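Local coordinates for protein phosphoserine phosphatase RsbX (PDB 3W42) that dephosphorylates the phosphoserine of RsbS as a manganese-binding PPM-type phosphatase and so restrains sigma-B activity in the general stress response of Bacillus subtilis, at residues Glu72-Ile75 and Glu76-Gln80; Leu51-Glu54 and Ser55-Ile59; Leu114-Pro117 and Ser118-Phe122; Ile152-Thr155 and Asp156-Val160; Val4-Glu8 and His9-Leu13. One frame throughout, in Å; residues are numbered along the deposited sequence.

How the contacts relate
Contact 4 supplies one ligand, Asp-156, of the manganese site, which Asp-44 and Asp-189 complete. Contact 2 is the nearest of the others to this site, with the side chain of Ala-52 about 9 Å from the metal. Contacts 1 and 2 lie on consecutive helices, 71-81 and 49-65, and touch where Cys-78 SG packs 3.8 Å from Ile-59 CG2. Contacts 3, 4 and 5 all reach the six-stranded sheet. Contacts 3 and 5 are hairpins at its two borders, with centres 19 Å apart. Contact 4 leaves strand 150-154, which adjoins strand 111-115; the nearest atoms of contacts 3 and 4 are about 5 Å apart. Contacts 1 and 4 lie on opposite sides of the chain's centre.

Contact 1: Glu72-Ile75 and Glu76-Gln80; sequences ESII and ERCNQ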
loop_
_atom_site.group_PDB
_atom_site.type_symbol
_atom_site.label_atom_id
_atom_site.label_comp_id
_atom_site.label_asym_id
_atom_site.label_seq_id
_atom_site.Cartn_x
_atom_site.Cartn_y
_atom_site.Cartn_z
ATOM N N GLU A 72 -9.126 -3.844 -10.209
ATOM C CA GLU A 72 -10.493 -3.490 -9.973
ATOM C C GLU A 72 -11.325 -4.725 -9.622
ATOM O O GLU A 72 -12.260 -4.643 -8.814
ATOM C CB GLU A 72 -11.118 -2.726 -11.171
ATOM C CG GLU A 72 -12.335 -2.080 -10.907
ATOM C CD GLU A 72 -12.683 -0.957 -11.949
ATOM O OE1 GLU A 72 -11.766 -0.146 -12.470
ATOM O OE2 GLU A 72 -13.916 -0.927 -12.154
ATOM N N SER A 73 -11.029 -5.860 -10.241
ATOM C CA SER A 73 -11.677 -7.094 -9.824
ATOM C C SER A 73 -11.373 -7.486 -8.393
ATOM O O SER A 73 -12.253 -7.875 -7.634
ATOM C CB SER A 73 -11.249 -8.215 -10.726
ATOM O OG SER A 73 -11.903 -9.434 -10.362
ATOM N N ILE A 74 -10.109 -7.354 -8.039
ATOM C CA ILE A 74 -9.683 -7.717 -6.698
ATOM C C ILE A 74 -10.384 -6.790 -5.679
ATOM O O ILE A 74 -10.932 -7.230 -4.657
ATOM C CB ILE A 74 -8.158 -7.651 -6.504
ATOM C CG1 ILE A 74 -7.470 -8.610 -7.486
ATOM C CG2 ILE A 74 -7.821 -7.967 -5.042
ATOM C CD1 ILE A 74 -5.955 -8.488 -7.473
ATOM N N ILE A 75 -10.383 -5.463 -5.948
ATOM C CA ILE A 75 -10.952 -4.541 -4.984
ATOM C C ILE A 75 -12.441 -4.752 -4.814
ATOM O O ILE A 75 -12.959 -4.558 -3.718
ATOM C CB ILE A 75 -10.558 -3.086 -5.308
ATOM C CG1 ILE A 75 -10.584 -2.282 -3.973
ATOM C CG2 ILE A 75 -11.416 -2.500 -6.351
ATOM C CD1 ILE A 75 -9.983 -0.834 -4.165
ATOM N N GLU A 76 -13.133 -5.180 -5.887
ATOM C CA GLU A 76 -14.569 -5.447 -5.740
ATOM C C GLU A 76 -14.825 -6.699 -4.896
ATOM O O GLU A 76 -15.790 -6.681 -4.120
ATOM C CB GLU A 76 -15.208 -5.540 -7.137
ATOM C CG GLU A 76 -16.626 -6.023 -7.078
ATOM C CD GLU A 76 -17.600 -5.206 -6.248
ATOM O OE1 GLU A 76 -17.264 -3.988 -5.816
ATOM O OE2 GLU A 76 -18.696 -5.736 -6.006
ATOM N N ARG A 77 -13.997 -7.718 -5.006
ATOM C CA ARG A 77 -14.119 -8.816 -4.086
ATOM C C ARG A 77 -13.947 -8.339 -2.647
ATOM O O ARG A 77 -14.621 -8.818 -1.725
ATOM C CB ARG A 77 -13.080 -9.918 -4.378
ATOM C CG ARG A 77 -13.272 -10.630 -5.692
ATOM C CD ARG A 77 -12.251 -11.744 -5.849
ATOM N NE ARG A 77 -12.343 -12.460 -7.099
ATOM C CZ ARG A 77 -13.106 -13.521 -7.325
ATOM N NH1 ARG A 77 -13.955 -13.981 -6.420
ATOM N NH2 ARG A 77 -13.020 -14.147 -8.496
ATOM N N CYS A 78 -12.945 -7.490 -2.459
ATOM C CA CYS A 78 -12.708 -6.898 -1.141
ATOM C C CYS A 78 -13.931 -6.140 -0.649
ATOM O O CYS A 78 -14.365 -6.330 0.497
ATOM C CB CYS A 78 -11.513 -5.978 -1.167
ATOM S SG CYS A 78 -9.928 -6.851 -1.428
ATOM N N ASN A 79 -14.539 -5.328 -1.527
ATOM C CA ASN A 79 -15.725 -4.609 -1.135
ATOM C C ASN A 79 -16.867 -5.541 -0.694
ATOM O O ASN A 79 -17.497 -5.338 0.321
ATOM C CB ASN A 79 -16.192 -3.759 -2.312
ATOM C CG ASN A 79 -17.229 -2.755 -1.917
ATOM O OD1 ASN A 79 -17.134 -2.128 -0.898
ATOM N ND2 ASN A 79 -18.314 -2.706 -2.703
ATOM N N GLN A 80 -17.078 -6.596 -1.487
ATOM C CA GLN A 80 -18.147 -7.555 -1.089
ATOM C C GLN A 80 -17.886 -8.228 0.234
ATOM O O GLN A 80 -18.820 -8.449 1.014
ATOM C CB GLN A 80 -18.341 -8.616 -2.187
ATOM C CG GLN A 80 -18.988 -7.977 -3.450
ATOM C CD GLN A 80 -19.450 -8.945 -4.418
ATOM O OE1 GLN A 80 -20.004 -9.989 -4.056
ATOM N NE2 GLN A 80 -19.229 -8.630 -5.693
#
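The guanidinium of Arg-77 lies obliquely beside the hydroxyl of Ser-73, one helical turn earlier, with Ser-73 OG 4.5 Å from Arg-77 NE. The two groups share Glu-69, which forms a salt bridge with Arg-77 NH2 and a hydrogen bond with Ser-73 OG, while Tyr-66 adds a cation-pi contact to the arginine. The second flat group is the carboxylate of Glu-76. Glu-76 OE2 accepts from Gln-80 NE2 at 3.0 Å, on the anti side and 24° out of the carboxylate plane. A bend at chi2 (58°) folds the Glu-76 chain so that this oxygen meets the amide one turn on. Its OE1 is bonded to Tyr-138 OH. Four backbone bonds link the two segments. Cys-78 N donates to Ile-74 O at 3.0 Å. Asn-79 N donates to Ile-75 O at 2.8 Å, the shortest of the four. On the buried face, Ile-74 CG2 packs against Cys-78 SG at 4.3 Å. Here Ile-74 and Cys-78 touch Val-63 and Ile-59 of helix 49-65, and Ile-74 and Ile-75 rest on Ile-92 of strand 88-96. This is an amphipathic helix laid on a sheet, as in the alpha-beta-beta-alpha sandwich of PPM phosphatases.

Contact 2: Leu51-Glu54 and Ser55-Ile59; sequences LANE and SSAAI
Leu-51, Glu-54 and Ser-55 meet round one water on helix 49-65, a helix covering the five-stranded sheet of the PPM fold. The water donates to Leu-51 O at 2.7 Å and to Glu-54 OE1 at the same distance. This water accepts from Ser-55 OG at 2.8 Å. The direct bond from Ser-55 N to Leu-51 O is weak at 3.4 Å, so the water is a second link across this turn. Ser-55 OG is placed from further out by Gly-87, whose backbone N it also bonds. The next two bonds are shorter. Ser-56 N donates to Ala-52 O at 3.0 Å. Ala-57 N reaches Asn-53 O at 2.7 Å. In the last bond between the segments, Ala-58 N donates to Glu-54 O at 3.2 Å. Ser-56 OG sits between its own backbone N and carbonyl carbon (chi1 64°), and is bonded to Gly-26 O and Ser-28 OG. These bonds tie the helix to strand 27-33 and the residues just before it. Ser-56 and Ile-59 pack on Ala-43 of strand 37-45. The Asn-53 amide bonds Cys-25 O through ND2, while Asn-53 OD1 lies 3.8 Å from Ala-57 CB.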
loop_
_atom_site.group_PDB
_atom_site.type_symbol
_atom_site.label_atom_id
_atom_site.label_comp_id
_atom_site.label_asym_id
_atom_site.label_seq_id
_atom_site.Cartn_x
_atom_site.Cartn_y
_atom_site.Cartn_z
ATOM N N LEU A 51 -11.567 -5.936 15.482
ATOM C CA LEU A 51 -12.566 -5.950 14.431
ATOM C C LEU A 51 -12.133 -5.231 13.190
ATOM O O LEU A 51 -12.482 -5.570 12.051
ATOM C CB LEU A 51 -13.945 -5.404 14.855
ATOM C CG LEU A 51 -14.629 -6.370 15.817
ATOM C CD1 LEU A 51 -15.957 -5.796 16.227
ATOM C CD2 LEU A 51 -14.751 -7.766 15.250
ATOM N N ALA A 52 -11.347 -4.246 13.448
ATOM C CA ALA A 52 -10.603 -3.596 12.342
ATOM C C ALA A 52 -9.760 -4.617 11.657
ATOM O O ALA A 52 -9.718 -4.655 10.433
ATOM C CB ALA A 52 -9.743 -2.457 12.920
ATOM N N ASN A 53 -9.084 -5.484 12.418
ATOM C CA ASN A 53 -8.256 -6.532 11.845
ATOM C C ASN A 53 -9.045 -7.473 11.016
ATOM O O ASN A 53 -8.602 -7.863 9.929
ATOM C CB ASN A 53 -7.545 -7.278 12.986
ATOM C CG ASN A 53 -6.539 -8.248 12.521
ATOM O OD1 ASN A 53 -6.879 -9.329 12.085
ATOM N ND2 ASN A 53 -5.287 -7.900 12.676
ATOM N N GLU A 54 -10.238 -7.861 11.408
ATOM C CA GLU A 54 -11.032 -8.750 10.603
ATOM C C GLU A 54 -11.251 -8.194 9.222
ATOM O O GLU A 54 -11.199 -8.938 8.227
ATOM C CB GLU A 54 -12.415 -8.950 11.309
ATOM C CG GLU A 54 -13.409 -9.719 10.635
ATOM C CD GLU A 54 -14.870 -9.612 11.146
ATOM O OE1 GLU A 54 -15.437 -8.540 11.355
ATOM O OE2 GLU A 54 -15.513 -10.665 11.232
ATOM N N SER A 55 -11.534 -6.899 9.122
ATOM C CA SER A 55 -11.726 -6.262 7.804
ATOM C C SER A 55 -10.438 -6.169 7.033
ATOM O O SER A 55 -10.419 -6.576 5.856
ATOM C CB SER A 55 -12.391 -4.898 7.976
ATOM O OG SER A 55 -13.741 -5.020 8.339
ATOM N N SER A 56 -9.364 -5.631 7.570
ATOM C CA SER A 56 -8.141 -5.510 6.797
ATOM C C SER A 56 -7.528 -6.853 6.471
ATOM O O SER A 56 -6.944 -7.022 5.397
ATOM C CB SER A 56 -7.196 -4.552 7.459
ATOM O OG SER A 56 -6.790 -5.053 8.724
ATOM N N ALA A 57 -7.643 -7.820 7.362
ATOM C CA ALA A 57 -7.125 -9.153 7.123
ATOM C C ALA A 57 -7.886 -9.832 6.008
ATOM O O ALA A 57 -7.277 -10.624 5.269
ATOM C CB ALA A 57 -7.199 -10.013 8.391
ATOM N N ALA A 58 -9.181 -9.574 5.846
ATOM C CA ALA A 58 -9.943 -10.175 4.759
ATOM C C ALA A 58 -9.409 -9.698 3.434
ATOM O O ALA A 58 -9.312 -10.481 2.478
ATOM C CB ALA A 58 -11.435 -9.861 4.910
ATOM N N ILE A 59 -9.032 -8.433 3.362
ATOM C CA ILE A 59 -8.400 -7.831 2.223
ATOM C C ILE A 59 -7.083 -8.513 1.885
ATOM O O ILE A 59 -6.820 -8.928 0.747
ATOM C CB ILE A 59 -8.341 -6.348 2.359
ATOM C CG1 ILE A 59 -9.861 -5.845 2.388
ATOM C CG2 ILE A 59 -7.510 -5.736 1.249
ATOM C CD1 ILE A 59 -9.997 -4.343 2.539
HETATM O O HOH W 1 -14.773 -6.029 10.701
#

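Contact 3: Leu114-Pro117 and Ser118-Phe122; sequences LHSP and SGESF
Ser-116 and Gly-119 close a type I turn in the beta hairpin of strands 111-115 and 121-122. Gly-119 N donates to Ser-116 O at 2.8 Å. Gly-119 has positive phi (92°) and forms a G1 beta bulge with Glu-120, whose O accepts from Ser-116 N at 2.9 Å. The side chain of Ser-116 points toward residues 118-120. Ser-116 CB lies 3.1 Å from Glu-120 O and 3.8 Å from Glu-120 CB. Ser-116 OG points away from its own backbone N (chi1 -176°) and meets Ser-118 OG at 2.8 Å. Either hydroxyl could donate. Both serines were modelled in two conformers, so this bond may hold only part of the time. Beyond the turn the strands pair in regular fashion. Leu-114 and Phe-122 are a hydrogen-bonded pair with N-H...O bonds in both directions. Leu-114 CB and Phe-122 CB are 4.3 Å apart. His-115 and Ser-121 form the adjoining non-hydrogen-bonded pair. Outside the hairpin, the Phe-122 ring stacks with His-141, and His-115 packs against Leu-167 and Lys-168 of helix 163-169. A water lies in the His-115 ring plane, 3.3 Å from His-115 ND1, and donates a weak bond of 3.5 Å to Gly-119 O.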
loop_
_atom_site.group_PDB
_atom_site.type_symbol
_atom_site.label_atom_id
_atom_site.label_comp_id
_atom_site.label_asym_id
_atom_site.label_seq_id
_atom_site.Cartn_x
_atom_site.Cartn_y
_atom_site.Cartn_z
ATOM N N LEU A 114 4.383 7.531 -6.306
ATOM C CA LEU A 114 5.459 6.963 -7.134
ATOM C C LEU A 114 6.243 8.135 -7.712
ATOM O O LEU A 114 5.711 8.989 -8.393
ATOM C CB LEU A 114 4.910 6.008 -8.173
ATOM C CG LEU A 114 5.979 5.293 -9.071
ATOM C CD1 LEU A 114 5.531 3.836 -9.426
ATOM C CD2 LEU A 114 6.406 6.137 -10.266
ATOM N N HIS A 115 7.532 8.169 -7.387
ATOM C CA HIS A 115 8.490 9.212 -7.777
ATOM C C HIS A 115 9.321 8.690 -8.915
ATOM O O HIS A 115 9.924 7.655 -8.824
ATOM C CB HIS A 115 9.457 9.518 -6.588
ATOM C CG HIS A 115 10.581 10.459 -6.946
ATOM N ND1 HIS A 115 10.447 11.817 -7.069
ATOM C CD2 HIS A 115 11.825 10.191 -7.370
ATOM C CE1 HIS A 115 11.565 12.356 -7.511
ATOM N NE2 HIS A 115 12.414 11.362 -7.744
ATOM N N SER A 116 9.363 9.476 -9.996
ATOM C CA SER A 116 10.099 9.197 -11.205
ATOM C C SER A 116 11.442 9.931 -11.158
ATOM O O SER A 116 11.463 11.087 -10.753
ATOM C CB SER A 116 9.202 9.755 -12.336
ATOM O OG SER A 116 9.782 9.452 -13.574
ATOM N N PRO A 117 12.503 9.363 -11.662
ATOM C CA PRO A 117 13.826 10.112 -11.636
ATOM C C PRO A 117 13.746 11.402 -12.299
ATOM O O PRO A 117 14.364 12.376 -11.882
ATOM C CB PRO A 117 14.744 9.114 -12.401
ATOM C CG PRO A 117 14.131 7.785 -12.043
ATOM C CD PRO A 117 12.647 7.955 -12.179
ATOM N N SER A 118 12.988 11.419 -13.362
ATOM C CA SER A 118 12.762 12.657 -14.128
ATOM C C SER A 118 12.020 13.791 -13.416
ATOM O O SER A 118 11.753 14.823 -14.034
ATOM C CB SER A 118 11.842 12.284 -15.264
ATOM O OG SER A 118 10.643 11.878 -14.718
ATOM N N GLY A 119 11.574 13.507 -12.181
ATOM C CA GLY A 119 10.895 14.442 -11.304
ATOM C C GLY A 119 9.409 14.517 -11.329
ATOM O O GLY A 119 8.912 15.389 -10.648
ATOM N N GLU A 120 8.776 13.644 -12.133
ATOM C CA GLU A 120 7.347 13.381 -12.225
ATOM C C GLU A 120 6.889 12.509 -11.046
ATOM O O GLU A 120 7.616 11.679 -10.510
ATOM C CB GLU A 120 7.150 12.665 -13.565
ATOM C CG GLU A 120 5.854 12.003 -13.928
ATOM C CD GLU A 120 5.994 11.319 -15.317
ATOM O OE1 GLU A 120 6.211 12.070 -16.321
ATOM O OE2 GLU A 120 5.921 10.058 -15.408
ATOM N N SER A 121 5.838 12.894 -10.435
ATOM C CA SER A 121 5.361 11.952 -9.435
ATOM C C SER A 121 3.924 11.593 -9.821
ATOM O O SER A 121 3.125 12.456 -10.328
ATOM C CB SER A 121 5.398 12.631 -8.085
ATOM O OG SER A 121 4.541 13.779 -8.065
ATOM N N PHE A 122 3.541 10.394 -9.533
ATOM C CA PHE A 122 2.157 9.956 -9.506
ATOM C C PHE A 122 1.733 10.000 -8.058
ATOM O O PHE A 122 2.317 9.288 -7.231
ATOM C CB PHE A 122 2.022 8.577 -10.083
ATOM C CG PHE A 122 0.580 8.083 -10.042
ATOM C CD1 PHE A 122 -0.428 8.796 -10.640
ATOM C CD2 PHE A 122 0.234 6.969 -9.280
ATOM C CE1 PHE A 122 -1.782 8.394 -10.558
ATOM C CE2 PHE A 122 -1.099 6.499 -9.270
ATOM C CZ PHE A 122 -2.103 7.204 -9.917
HETATM O O HOH W 2 8.538 14.435 -7.351
#

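Contact 4: Ile152-Thr155 and Asp156-Val160; sequences IIHT and DGLNV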
loop_
_atom_site.group_PDB
_atom_site.type_symbol
_atom_site.label_atom_id
_atom_site.label_comp_id
_atom_site.label_asym_id
_atom_site.label_seq_id
_atom_site.Cartn_x
_atom_site.Cartn_y
_atom_site.Cartn_z
ATOM N N ILE A 152 5.975 4.557 -2.422
ATOM C CA ILE A 152 5.457 4.171 -1.122
ATOM C C ILE A 152 3.963 4.021 -1.184
ATOM O O ILE A 152 3.273 4.818 -1.862
ATOM C CB ILE A 152 5.878 5.179 -0.041
ATOM C CG1 ILE A 152 5.536 4.678 1.386
ATOM C CG2 ILE A 152 5.275 6.566 -0.266
ATOM C CD1 ILE A 152 6.084 5.570 2.512
ATOM N N ILE A 153 3.430 3.070 -0.452
ATOM C CA ILE A 153 2.013 2.967 -0.099
ATOM C C ILE A 153 1.938 3.014 1.412
ATOM O O ILE A 153 2.664 2.231 2.056
ATOM C CB ILE A 153 1.353 1.672 -0.599
ATOM C CG1 ILE A 153 1.484 1.557 -2.129
ATOM C CG2 ILE A 153 -0.098 1.617 -0.201
ATOM C CD1 ILE A 153 1.092 0.138 -2.650
ATOM N N HIS A 154 1.125 3.868 2.012
ATOM C CA HIS A 154 1.108 3.970 3.478
ATOM C C HIS A 154 -0.257 4.249 4.033
ATOM O O HIS A 154 -1.101 4.948 3.414
ATOM C CB HIS A 154 2.095 5.029 3.948
ATOM C CG HIS A 154 1.764 6.443 3.626
ATOM N ND1 HIS A 154 0.897 7.187 4.398
ATOM C CD2 HIS A 154 2.187 7.306 2.660
ATOM C CE1 HIS A 154 0.830 8.430 3.878
ATOM N NE2 HIS A 154 1.613 8.524 2.825
ATOM N N THR A 155 -0.529 3.734 5.221
ATOM C CA THR A 155 -1.705 4.078 5.973
ATOM C C THR A 155 -1.596 5.483 6.586
ATOM O O THR A 155 -0.507 6.088 6.645
ATOM C CB THR A 155 -2.084 3.004 7.001
ATOM O OG1 THR A 155 -1.031 2.940 7.961
ATOM C CG2 THR A 155 -2.358 1.654 6.367
ATOM N N ASP A 156 -2.717 5.923 7.103
ATOM C CA ASP A 156 -2.793 7.239 7.736
ATOM C C ASP A 156 -2.010 7.393 9.016
ATOM O O ASP A 156 -1.815 8.480 9.471
ATOM C CB ASP A 156 -4.264 7.645 7.907
ATOM C CG ASP A 156 -5.036 6.783 8.881
ATOM O OD1 ASP A 156 -4.465 5.818 9.414
ATOM O OD2 ASP A 156 -6.248 7.109 9.082
ATOM N N GLY A 157 -1.478 6.320 9.559
ATOM C CA GLY A 157 -0.587 6.418 10.709
ATOM C C GLY A 157 0.745 7.062 10.359
ATOM O O GLY A 157 1.438 7.488 11.271
ATOM N N LEU A 158 1.147 7.114 9.086
ATOM C CA LEU A 158 2.343 7.776 8.653
ATOM C C LEU A 158 1.925 9.179 8.130
ATOM O O LEU A 158 1.229 9.306 7.148
ATOM C CB LEU A 158 3.013 7.024 7.517
ATOM C CG LEU A 158 4.311 7.648 7.032
ATOM C CD1 LEU A 158 5.393 7.660 8.014
ATOM C CD2 LEU A 158 4.776 6.965 5.760
ATOM N N ASN A 159 2.405 10.207 8.860
ATOM C CA ASN A 159 2.062 11.596 8.600
ATOM C C ASN A 159 3.382 12.347 8.362
ATOM O O ASN A 159 4.141 12.641 9.258
ATOM C CB ASN A 159 1.320 12.196 9.780
ATOM C CG ASN A 159 0.869 13.614 9.527
ATOM O OD1 ASN A 159 1.001 14.156 8.397
ATOM N ND2 ASN A 159 0.322 14.247 10.575
ATOM N N VAL A 160 3.616 12.666 7.090
ATOM C CA VAL A 160 4.894 13.239 6.625
ATOM C C VAL A 160 4.650 14.471 5.817
ATOM O O VAL A 160 3.808 14.461 4.936
ATOM C CB VAL A 160 5.651 12.187 5.691
ATOM C CG1 VAL A 160 6.940 12.823 5.148
ATOM C CG2 VAL A 160 5.925 10.960 6.449
#
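Thr-155 and Leu-158 are the ends of a type I turn that follows strand 150-154. Leu-158 N donates to Thr-155 O at 3.1 Å. Thr-155 O also accepts from His-154 ND1 at 2.9 Å, with a nearly straight N-H...O angle of 175°. The two donors come from opposite faces of the carbonyl plane. His-154 CG stands between the backbone N and the carbonyl carbon (chi1 69°), which brings ND1 round to this oxygen. Thr-155 O lies almost in the histidine ring plane, so the bond helps to hold the ring's rotation and places a proton on ND1. Leu-158 CD2 lies over one face of the His-154 ring, 3.7 Å above the plane and offset toward the rim, in a CH-pi contact. Leu-158 CD2 also meets Ile-152 CD1 tip to tip at 3.8 Å. Asp-156, the first residue inside the turn, takes its carboxylate to the metal. Its OD1 binds manganese beside Asp-44 and Asp-189, and its OD2 is held by Asn-109. Thr-155 OG1 is bonded to Asp-27 and to Thr-192 N. Strand 150-154 runs between strands 111-115 and 191-198 in the six-stranded sheet. The turn leaves its end and leads on toward helix 163-169.

Contact 5: Val4-Glu8 and His9-Leu13; sequences VEENE and HIQTL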
loop_
_atom_site.group_PDB
_atom_site.type_symbol
_atom_site.label_atom_id
_atom_site.label_comp_id
_atom_site.label_asym_id
_atom_site.label_seq_id
_atom_site.Cartn_x
_atom_site.Cartn_y
_atom_site.Cartn_z
ATOM N N VAL A 4 12.059 -7.297 4.253
ATOM C CA VAL A 4 12.699 -6.853 3.014
ATOM C C VAL A 4 12.705 -7.984 2.009
ATOM O O VAL A 4 12.753 -9.165 2.390
ATOM C CB VAL A 4 14.113 -6.357 3.242
ATOM C CG1 VAL A 4 14.066 -5.089 4.079
ATOM C CG2 VAL A 4 15.045 -7.395 3.869
ATOM N N GLU A 5 12.617 -7.650 0.718
ATOM C CA GLU A 5 12.735 -8.614 -0.348
ATOM C C GLU A 5 13.408 -7.950 -1.525
ATOM O O GLU A 5 13.398 -6.716 -1.629
ATOM C CB GLU A 5 11.363 -9.162 -0.782
ATOM C CG GLU A 5 10.588 -9.922 0.351
ATOM C CD GLU A 5 11.171 -11.233 0.859
ATOM O OE1 GLU A 5 10.730 -11.716 1.978
ATOM O OE2 GLU A 5 12.087 -11.827 0.221
ATOM N N GLU A 6 14.011 -8.737 -2.408
ATOM C CA GLU A 6 14.626 -8.197 -3.610
ATOM C C GLU A 6 14.667 -9.240 -4.706
ATOM O O GLU A 6 14.936 -10.429 -4.414
ATOM C CB GLU A 6 16.082 -7.795 -3.301
ATOM C CG GLU A 6 16.795 -7.149 -4.473
ATOM C CD GLU A 6 18.095 -6.468 -4.122
ATOM O OE1 GLU A 6 18.439 -6.405 -2.968
ATOM O OE2 GLU A 6 18.758 -5.861 -5.044
ATOM N N ASN A 7 14.495 -8.801 -5.927
ATOM C CA ASN A 7 14.780 -9.592 -7.094
ATOM C C ASN A 7 15.459 -8.710 -8.128
ATOM O O ASN A 7 15.873 -7.598 -7.795
ATOM C CB ASN A 7 13.601 -10.417 -7.576
ATOM C CG ASN A 7 12.510 -9.592 -8.202
ATOM O OD1 ASN A 7 12.673 -8.395 -8.492
ATOM N ND2 ASN A 7 11.354 -10.200 -8.359
ATOM N N GLU A 8 15.560 -9.161 -9.369
ATOM C CA GLU A 8 16.251 -8.359 -10.354
ATOM C C GLU A 8 15.494 -7.077 -10.738
ATOM O O GLU A 8 16.109 -6.176 -11.306
ATOM C CB GLU A 8 16.498 -9.214 -11.631
ATOM C CG GLU A 8 17.462 -10.412 -11.431
ATOM C CD GLU A 8 17.392 -11.475 -12.538
ATOM O OE1 GLU A 8 16.308 -12.186 -12.610
ATOM O OE2 GLU A 8 18.341 -11.585 -13.337
ATOM N N HIS A 9 14.221 -7.023 -10.451
ATOM C CA HIS A 9 13.339 -5.967 -10.923
ATOM C C HIS A 9 12.905 -4.985 -9.866
ATOM O O HIS A 9 12.449 -3.875 -10.200
ATOM C CB HIS A 9 12.103 -6.588 -11.577
ATOM C CG HIS A 9 12.492 -7.503 -12.695
ATOM N ND1 HIS A 9 13.082 -7.049 -13.847
ATOM C CD2 HIS A 9 12.432 -8.855 -12.732
ATOM C CE1 HIS A 9 13.351 -8.132 -14.576
ATOM N NE2 HIS A 9 12.993 -9.220 -13.903
ATOM N N ILE A 10 12.937 -5.367 -8.608
ATOM C CA ILE A 10 12.461 -4.524 -7.525
ATOM C C ILE A 10 13.122 -4.930 -6.219
ATOM O O ILE A 10 13.437 -6.089 -6.002
ATOM C CB ILE A 10 10.898 -4.655 -7.371
ATOM C CG1 ILE A 10 10.297 -3.449 -6.580
ATOM C CG2 ILE A 10 10.465 -6.048 -6.846
ATOM C CD1 ILE A 10 8.807 -3.502 -6.486
ATOM N N GLN A 11 13.312 -3.930 -5.365
ATOM C CA GLN A 11 13.578 -4.156 -3.955
ATOM C C GLN A 11 12.473 -3.520 -3.137
ATOM O O GLN A 11 12.031 -2.406 -3.479
ATOM C CB GLN A 11 14.968 -3.815 -3.482
ATOM C CG GLN A 11 15.288 -2.395 -3.509
ATOM C CD GLN A 11 16.546 -1.969 -2.827
ATOM O OE1 GLN A 11 16.424 -0.774 -2.321
ATOM N NE2 GLN A 11 17.712 -2.663 -3.028
ATOM N N THR A 12 12.017 -4.220 -2.118
ATOM C CA THR A 12 10.911 -3.763 -1.324
ATOM C C THR A 12 11.218 -3.833 0.193
ATOM O O THR A 12 12.071 -4.616 0.638
ATOM C CB THR A 12 9.626 -4.536 -1.589
ATOM O OG1 THR A 12 9.811 -5.932 -1.273
ATOM C CG2 THR A 12 9.160 -4.428 -3.047
ATOM N N LEU A 13 10.488 -3.043 0.928
ATOM C CA LEU A 13 10.539 -3.026 2.385
ATOM C C LEU A 13 9.140 -2.777 2.895
ATOM O O LEU A 13 8.493 -1.815 2.437
ATOM C CB LEU A 13 11.556 -1.999 2.854
ATOM C CG LEU A 13 11.766 -1.894 4.396
ATOM C CD1 LEU A 13 13.163 -1.356 4.658
ATOM C CD2 LEU A 13 10.709 -1.028 5.043
HETATM O O HOH W 3 13.945 -11.847 -14.549
#
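Asn-7 turns its side chain back over the hairpin loop toward His-9 and Ile-10. Asn-7 CG stands between the backbone N and the carbonyl carbon (chi1 71°), and the small chi2 aims OD1 at the chain ahead. Asn-7 OD1 accepts from His-9 N at 2.8 Å, an Asx turn, and from Ile-10 N at 3.0 Å. The Ile-10 bond runs nearly in line with the amide C=O. The His-9 donor stands 42° above the amide plane. Asn-7 N in turn donates to Ile-10 O at 2.9 Å. Behind the loop, strands 2-6 and 10-17 pair antiparallel. Glu-5 and Thr-12 form a hydrogen-bonded pair. On the other face, Val-4 CG1 meets Leu-13 CD1 at 3.9 Å. Glu-6 and Gln-11 lie side by side there, with carboxylate and amide planes 81° apart. Gln-11 OE1 is bonded to Val-173 N at the start of helix 173-179. At the loop, Glu-8 CB sits over the centre of the His-9 ring, 4.2 Å from its centroid, and Phe-97 also meets this ring. A water donates to Glu-8 OE1 at 3.1 Å and lies 2.9 Å from His-9 NE2. The carboxylate and imidazole are thus linked through water, which could modestly favour protonation of the histidine. The consecutive N-H groups of His-9 and Ile-10 both donate to the one amide oxygen, Asn-7 OD1.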